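Local structure of putative uncharacterized protein (Caulobacter crescentus, 4KWY) at residues V6-A18 against L26-Q38. The protein is probably a lipoprotein of the LptE family that takes part in lipopolysaccharide assembly at the outer membrane. Numbering follows the deposited sequence.
Sequences VESGLSSIETVAA and LREQLDDALAHRQ
Strand 13-17 packs antiparallel (176°) against helix 26-34 through Thr15, Arg27 and Leu34, while His36, just past the helix, closes the contact at the strand's start; these are the first strand and the helix of a beta-alpha-beta unit. The His36 ring supplies the hydrogen bond that joins the two segments: ND1 donates to Ser11 O at 2.6 Å, with an N-H...O angle of 159° and the acceptor almost in the ring plane. With CG anti to the backbone N (chi1 179°), the ring reaches back to the beta turn of Leu10 to Ile13. Glu14 CA sits over one ring face in a CH-pi contact, 4.2 Å from the His36 centroid, and its extended chain carries CG past NE2 before the carboxylate forms a salt bridge with Lys45.

Leu34 lies under the turn, where its CD2 meets Leu10 CD2 at 3.5 Å, the two side chains crossing nearly at right angles, and its CD1 faces Ile13 CG2. Thr15 points at the helix: CG2 rests between Leu30 CD1 and Arg27 CG, whereas OG1, 3.6 Å from Leu34 CD1, is buried without a polar partner. Farther along, the Arg27 chain runs beside the strand, and Ala17 CB approaches its NE obliquely at 3.8 Å.

Strand 44-50 pairs in parallel with strand 13-17, Ile13 and Thr15 touching its Leu46 and Leu48, and Leu10 reaches Leu134 of helix 104-135.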
ATOM      1  N   VAL A   6      17.901  -3.307  -9.567  1.00117.60           N
ATOM      2  CA  VAL A   6      17.008  -3.116  -8.412  1.00111.51           C
ATOM      3  C   VAL A   6      15.623  -2.740  -8.955  1.00109.72           C
ATOM      4  O   VAL A   6      14.623  -3.306  -8.523  1.00105.48           O
ATOM      5  CB  VAL A   6      17.562  -2.063  -7.399  1.00115.25           C
ATOM      6  CG1 VAL A   6      16.545  -1.731  -6.301  1.00110.12           C
ATOM      7  CG2 VAL A   6      18.882  -2.524  -6.791  1.00118.45           C
ATOM      8  N   GLU A   7      15.581  -1.818  -9.936  1.00106.69           N
ATOM      9  CA  GLU A   7      14.358  -1.350 -10.601  1.00103.80           C
ATOM     10  C   GLU A   7      13.735  -2.494 -11.420  1.00104.76           C
ATOM     11  O   GLU A   7      12.507  -2.606 -11.477  1.00101.66           O
ATOM     12  CB  GLU A   7      14.657  -0.114 -11.479  1.00108.16           C
ATOM     13  CG  GLU A   7      14.924   1.145 -10.662  1.00116.17           C
ATOM     14  CD  GLU A   7      15.788   2.234 -11.269  1.00143.58           C
ATOM     15  OE1 GLU A   7      16.573   1.945 -12.202  1.00143.93           O
ATOM     16  OE2 GLU A   7      15.724   3.376 -10.757  1.00139.50           O
ATOM     17  N   SER A   8      14.597  -3.359 -12.014  1.00102.01           N
ATOM     18  CA  SER A   8      14.235  -4.572 -12.767  1.00100.83           C
ATOM     19  C   SER A   8      13.696  -5.643 -11.795  1.00 98.21           C
ATOM     20  O   SER A   8      12.818  -6.431 -12.160  1.00 96.05           O
ATOM     21  CB  SER A   8      15.449  -5.100 -13.531  1.00108.64           C
ATOM     22  OG  SER A   8      15.285  -6.427 -14.006  1.00115.41           O
ATOM     23  N   GLY A   9      14.252  -5.655 -10.582  1.00 91.51           N
ATOM     24  CA  GLY A   9      13.866  -6.550  -9.503  1.00 87.27           C
ATOM     25  C   GLY A   9      12.541  -6.136  -8.898  1.00 84.23           C
ATOM     26  O   GLY A   9      11.695  -6.988  -8.612  1.00 81.44           O
ATOM     27  N   LEU A  10      12.344  -4.820  -8.716  1.00 77.75           N
ATOM     28  CA  LEU A  10      11.112  -4.279  -8.148  1.00 73.65           C
ATOM     29  C   LEU A  10       9.925  -4.560  -9.065  1.00 74.86           C
ATOM     30  O   LEU A  10       8.864  -4.955  -8.579  1.00 72.10           O
ATOM     31  CB  LEU A  10      11.215  -2.767  -7.865  1.00 73.37           C
ATOM     32  CG  LEU A  10      12.028  -2.336  -6.651  1.00 77.79           C
ATOM     33  CD1 LEU A  10      12.405  -0.883  -6.759  1.00 79.24           C
ATOM     34  CD2 LEU A  10      11.300  -2.616  -5.345  1.00 76.33           C
ATOM     35  N   SER A  11      10.116  -4.418 -10.389  1.00 71.57           N
ATOM     36  CA  SER A  11       9.040  -4.668 -11.339  1.00 70.55           C
ATOM     37  C   SER A  11       8.790  -6.172 -11.506  1.00 73.21           C
ATOM     38  O   SER A  11       7.778  -6.530 -12.109  1.00 72.26           O
ATOM     39  CB  SER A  11       9.302  -3.979 -12.677  1.00 78.25           C
ATOM     40  OG  SER A  11      10.545  -4.339 -13.257  1.00 94.74           O
ATOM     41  N   SER A  12       9.664  -7.052 -10.921  1.00 69.01           N
ATOM     42  CA  SER A  12       9.456  -8.515 -10.942  1.00 67.56           C
ATOM     43  C   SER A  12       8.527  -8.950  -9.782  1.00 65.38           C
ATOM     44  O   SER A  12       8.125 -10.111  -9.724  1.00 64.87           O
ATOM     45  CB  SER A  12      10.784  -9.271 -10.887  1.00 72.70           C
ATOM     46  OG  SER A  12      11.367  -9.244  -9.593  1.00 78.29           O
ATOM     47  N   ILE A  13       8.172  -8.009  -8.876  1.00 58.31           N
ATOM     48  CA  ILE A  13       7.302  -8.265  -7.720  1.00 53.35           C
ATOM     49  C   ILE A  13       5.816  -8.103  -8.113  1.00 55.79           C
ATOM     50  O   ILE A  13       5.360  -7.015  -8.490  1.00 56.25           O
ATOM     51  CB  ILE A  13       7.660  -7.385  -6.492  1.00 53.29           C
ATOM     52  CG1 ILE A  13       9.111  -7.601  -6.019  1.00 55.44           C
ATOM     53  CG2 ILE A  13       6.689  -7.629  -5.358  1.00 49.22           C
ATOM     54  CD1 ILE A  13       9.634  -6.540  -4.986  1.00 60.62           C
ATOM     55  N   GLU A  14       5.063  -9.189  -7.967  1.00 49.94           N
ATOM     56  CA  GLU A  14       3.633  -9.188  -8.222  1.00 48.39           C
ATOM     57  C   GLU A  14       2.898  -9.056  -6.903  1.00 49.67           C
ATOM     58  O   GLU A  14       3.048  -9.893  -6.010  1.00 48.64           O
ATOM     59  CB  GLU A  14       3.231 -10.459  -8.941  1.00 50.56           C
ATOM     60  CG  GLU A  14       1.859 -10.396  -9.566  1.00 61.31           C
ATOM     61  CD  GLU A  14       1.566 -11.673 -10.317  1.00 90.59           C
ATOM     62  OE1 GLU A  14       2.058 -11.825 -11.460  1.00 98.42           O
ATOM     63  OE2 GLU A  14       0.904 -12.555  -9.725  1.00 83.40           O
ATOM     64  N   THR A  15       2.112  -7.999  -6.788  1.00 45.60           N
ATOM     65  CA  THR A  15       1.377  -7.645  -5.577  1.00 43.99           C
ATOM     66  C   THR A  15       0.024  -8.330  -5.590  1.00 48.93           C
ATOM     67  O   THR A  15      -0.702  -8.282  -6.582  1.00 52.61           O
ATOM     68  CB  THR A  15       1.320  -6.128  -5.438  1.00 46.92           C
ATOM     69  OG1 THR A  15       2.634  -5.640  -5.692  1.00 41.07           O
ATOM     70  CG2 THR A  15       0.894  -5.674  -4.046  1.00 46.30           C
ATOM     71  N   VAL A  16      -0.249  -9.047  -4.498  1.00 43.78           N
ATOM     72  CA  VAL A  16      -1.449  -9.852  -4.232  1.00 44.01           C
ATOM     73  C   VAL A  16      -2.182  -9.248  -3.020  1.00 48.31           C
ATOM     74  O   VAL A  16      -1.595  -9.022  -1.956  1.00 45.72           O
ATOM     75  CB  VAL A  16      -1.133 -11.372  -3.987  1.00 46.59           C
ATOM     76  CG1 VAL A  16      -2.400 -12.217  -3.995  1.00 46.47           C
ATOM     77  CG2 VAL A  16      -0.132 -11.922  -4.993  1.00 47.28           C
ATOM     78  N   ALA A  17      -3.465  -9.030  -3.184  1.00 47.73           N
ATOM     79  CA  ALA A  17      -4.300  -8.540  -2.112  1.00 49.02           C
ATOM     80  C   ALA A  17      -5.640  -9.248  -2.142  1.00 56.01           C
ATOM     81  O   ALA A  17      -6.171  -9.577  -3.218  1.00 56.96           O
ATOM     82  CB  ALA A  17      -4.487  -7.032  -2.225  1.00 49.30           C
ATOM     83  N   ALA A  18      -6.180  -9.491  -0.952  1.00 52.83           N
ATOM     84  CA  ALA A  18      -7.502 -10.057  -0.814  1.00 55.15           C
ATOM     85  C   ALA A  18      -8.545  -8.948  -1.041  1.00 59.60           C
ATOM     86  O   ALA A  18      -8.201  -7.759  -0.990  1.00 57.43           O
ATOM     87  CB  ALA A  18      -7.657 -10.674   0.568  1.00 56.86           C
ATOM     88  N   LEU A  26      -3.975  -0.010  -2.291  1.00 38.28           N
ATOM     89  CA  LEU A  26      -2.556  -0.239  -2.018  1.00 36.56           C
ATOM     90  C   LEU A  26      -1.912  -1.016  -3.148  1.00 43.79           C
ATOM     91  O   LEU A  26      -0.830  -0.643  -3.567  1.00 44.37           O
ATOM     92  CB  LEU A  26      -2.318  -0.937  -0.652  1.00 34.91           C
ATOM     93  CG  LEU A  26      -0.845  -1.165  -0.233  1.00 36.21           C
ATOM     94  CD1 LEU A  26      -0.022   0.090  -0.343  1.00 35.40           C
ATOM     95  CD2 LEU A  26      -0.747  -1.693   1.129  1.00 33.12           C
ATOM     96  N   ARG A  27      -2.569  -2.071  -3.654  1.00 44.33           N
ATOM     97  CA  ARG A  27      -2.057  -2.900  -4.761  1.00 45.47           C
ATOM     98  C   ARG A  27      -1.847  -2.044  -6.020  1.00 52.67           C
ATOM     99  O   ARG A  27      -0.787  -2.126  -6.644  1.00 53.07           O
ATOM    100  CB  ARG A  27      -3.023  -4.061  -5.052  1.00 43.84           C
ATOM    101  CG  ARG A  27      -2.461  -5.154  -5.973  1.00 53.62           C
ATOM    102  CD  ARG A  27      -3.521  -5.913  -6.779  1.00 63.24           C
ATOM    103  NE  ARG A  27      -4.685  -6.349  -5.993  1.00 84.70           N
ATOM    104  CZ  ARG A  27      -5.931  -5.893  -6.158  1.00 99.24           C
ATOM    105  NH1 ARG A  27      -6.198  -4.983  -7.092  1.00 89.79           N
ATOM    106  NH2 ARG A  27      -6.914  -6.333  -5.380  1.00 74.09           N
ATOM    107  N   GLU A  28      -2.851  -1.204  -6.354  1.00 51.25           N
ATOM    108  CA  GLU A  28      -2.857  -0.273  -7.482  1.00 53.26           C
ATOM    109  C   GLU A  28      -1.677   0.681  -7.350  1.00 55.98           C
ATOM    110  O   GLU A  28      -0.941   0.857  -8.318  1.00 59.33           O
ATOM    111  CB  GLU A  28      -4.189   0.505  -7.508  1.00 56.09           C
ATOM    112  CG  GLU A  28      -4.563   1.103  -8.854  1.00 75.10           C
ATOM    113  CD  GLU A  28      -5.821   1.958  -8.872  1.00110.70           C
ATOM    114  OE1 GLU A  28      -6.015   2.773  -7.938  1.00116.27           O
ATOM    115  OE2 GLU A  28      -6.589   1.846  -9.856  1.00106.04           O
ATOM    116  N   GLN A  29      -1.450   1.231  -6.138  1.00 46.38           N
ATOM    117  CA  GLN A  29      -0.351   2.145  -5.843  1.00 44.12           C
ATOM    118  C   GLN A  29       0.995   1.463  -5.935  1.00 45.97           C
ATOM    119  O   GLN A  29       1.940   2.080  -6.411  1.00 46.87           O
ATOM    120  CB  GLN A  29      -0.521   2.773  -4.447  1.00 44.18           C
ATOM    121  CG  GLN A  29      -1.466   3.980  -4.396  1.00 52.65           C
ATOM    122  CD  GLN A  29      -1.080   5.050  -5.380  1.00 67.82           C
ATOM    123  OE1 GLN A  29       0.053   5.529  -5.400  1.00 57.58           O
ATOM    124  NE2 GLN A  29      -1.975   5.351  -6.297  1.00 72.22           N
ATOM    125  N   LEU A  30       1.098   0.219  -5.447  1.00 42.58           N
ATOM    126  CA  LEU A  30       2.334  -0.556  -5.480  1.00 43.87           C
ATOM    127  C   LEU A  30       2.652  -1.006  -6.916  1.00 53.76           C
ATOM    128  O   LEU A  30       3.808  -0.941  -7.297  1.00 53.35           O
ATOM    129  CB  LEU A  30       2.260  -1.765  -4.530  1.00 42.42           C
ATOM    130  CG  LEU A  30       2.600  -1.502  -3.069  1.00 44.52           C
ATOM    131  CD1 LEU A  30       2.136  -2.623  -2.209  1.00 44.87           C
ATOM    132  CD2 LEU A  30       4.091  -1.341  -2.864  1.00 43.14           C
ATOM    133  N   ASP A  31       1.638  -1.405  -7.728  1.00 55.36           N
ATOM    134  CA  ASP A  31       1.860  -1.792  -9.142  1.00 59.57           C
ATOM    135  C   ASP A  31       2.452  -0.615  -9.920  1.00 68.72           C
ATOM    136  O   ASP A  31       3.270  -0.822 -10.811  1.00 71.79           O
ATOM    137  CB  ASP A  31       0.567  -2.299  -9.824  1.00 62.32           C
ATOM    138  CG  ASP A  31       0.174  -3.737  -9.499  1.00 72.30           C
ATOM    139  OD1 ASP A  31       1.066  -4.522  -9.086  1.00 72.28           O
ATOM    140  OD2 ASP A  31      -1.019  -4.090  -9.698  1.00 78.13           O
ATOM    141  N   ASP A  32       2.078   0.616  -9.530  1.00 65.68           N
ATOM    142  CA  ASP A  32       2.577   1.872 -10.092  1.00 67.16           C
ATOM    143  C   ASP A  32       4.006   2.165  -9.612  1.00 69.05           C
ATOM    144  O   ASP A  32       4.896   2.363 -10.441  1.00 72.67           O
ATOM    145  CB  ASP A  32       1.639   3.025  -9.699  1.00 68.83           C
ATOM    146  CG  ASP A  32       0.557   3.362 -10.708  1.00 85.08           C
ATOM    147  OD1 ASP A  32       0.086   2.434 -11.416  1.00 86.41           O
ATOM    148  OD2 ASP A  32       0.143   4.542 -10.757  1.00 96.58           O
ATOM    149  N   ALA A  33       4.217   2.189  -8.285  1.00 60.51           N
ATOM    150  CA  ALA A  33       5.506   2.431  -7.636  1.00 59.91           C
ATOM    151  C   ALA A  33       6.565   1.355  -8.008  1.00 67.92           C
ATOM    152  O   ALA A  33       7.726   1.694  -8.239  1.00 70.09           O
ATOM    153  CB  ALA A  33       5.317   2.489  -6.125  1.00 57.69           C
ATOM    154  N   LEU A  34       6.160   0.078  -8.082  1.00 65.93           N
ATOM    155  CA  LEU A  34       7.048  -1.036  -8.429  1.00 67.96           C
ATOM    156  C   LEU A  34       7.240  -1.173  -9.948  1.00 77.50           C
ATOM    157  O   LEU A  34       8.222  -1.784 -10.364  1.00 79.30           O
ATOM    158  CB  LEU A  34       6.540  -2.376  -7.842  1.00 65.96           C
ATOM    159  CG  LEU A  34       6.441  -2.497  -6.303  1.00 67.36           C
ATOM    160  CD1 LEU A  34       5.769  -3.790  -5.897  1.00 64.95           C
ATOM    161  CD2 LEU A  34       7.789  -2.372  -5.629  1.00 70.45           C
ATOM    162  N   ALA A  35       6.327  -0.591 -10.769  1.00 76.29           N
ATOM    163  CA  ALA A  35       6.324  -0.636 -12.251  1.00 80.09           C
ATOM    164  C   ALA A  35       6.100  -2.072 -12.790  1.00 86.05           C
ATOM    165  O   ALA A  35       6.548  -2.408 -13.899  1.00 88.00           O
ATOM    166  CB  ALA A  35       7.608  -0.038 -12.829  1.00 84.04           C
ATOM    167  N   HIS A  36       5.362  -2.901 -12.018  1.00 81.70           N
ATOM    168  CA  HIS A  36       5.041  -4.256 -12.430  1.00 83.06           C
ATOM    169  C   HIS A  36       3.896  -4.218 -13.444  1.00 90.67           C
ATOM    170  O   HIS A  36       2.767  -3.852 -13.107  1.00 89.03           O
ATOM    171  CB  HIS A  36       4.715  -5.191 -11.243  1.00 81.21           C
ATOM    172  CG  HIS A  36       4.351  -6.591 -11.682  1.00 85.21           C
ATOM    173  ND1 HIS A  36       5.303  -7.458 -12.201  1.00 88.79           N
ATOM    174  CD2 HIS A  36       3.142  -7.199 -11.732  1.00 86.36           C
ATOM    175  CE1 HIS A  36       4.650  -8.563 -12.525  1.00 88.57           C
ATOM    176  NE2 HIS A  36       3.347  -8.454 -12.269  1.00 87.55           N
ATOM    177  N   ARG A  37       4.210  -4.571 -14.696  1.00 91.59           N
ATOM    178  CA  ARG A  37       3.233  -4.616 -15.777  1.00 94.15           C
ATOM    179  C   ARG A  37       2.457  -5.935 -15.657  1.00 97.45           C
ATOM    180  O   ARG A  37       3.071  -6.985 -15.448  1.00 96.55           O
ATOM    181  CB  ARG A  37       3.941  -4.464 -17.139  1.00100.43           C
ATOM    182  CG  ARG A  37       3.004  -4.133 -18.302  1.00120.37           C
ATOM    183  CD  ARG A  37       3.676  -4.235 -19.672  1.00135.89           C
ATOM    184  NE  ARG A  37       4.407  -5.494 -19.858  1.00144.30           N
ATOM    185  CZ  ARG A  37       3.850  -6.647 -20.211  1.00159.05           C
ATOM    186  NH1 ARG A  37       2.542  -6.723 -20.428  1.00147.55           N
ATOM    187  NH2 ARG A  37       4.595  -7.735 -20.344  1.00146.50           N
ATOM    188  N   GLN A  38       1.111  -5.878 -15.709  1.00 93.78           N
ATOM    189  CA  GLN A  38       0.274  -7.080 -15.579  1.00 93.00           C
ATOM    190  C   GLN A  38       0.504  -8.023 -16.775  1.00 96.96           C
ATOM    191  O   GLN A  38       0.595  -7.573 -17.923  1.00 99.53           O
ATOM    192  CB  GLN A  38      -1.214  -6.734 -15.390  1.00 94.56           C
ATOM    193  CG  GLN A  38      -1.498  -6.091 -14.017  1.00114.21           C
ATOM    194  CD  GLN A  38      -2.957  -5.786 -13.779  1.00138.56           C
ATOM    195  OE1 GLN A  38      -3.648  -5.189 -14.618  1.00137.41           O
ATOM    196  NE2 GLN A  38      -3.440  -6.137 -12.594  1.00128.11           N
TER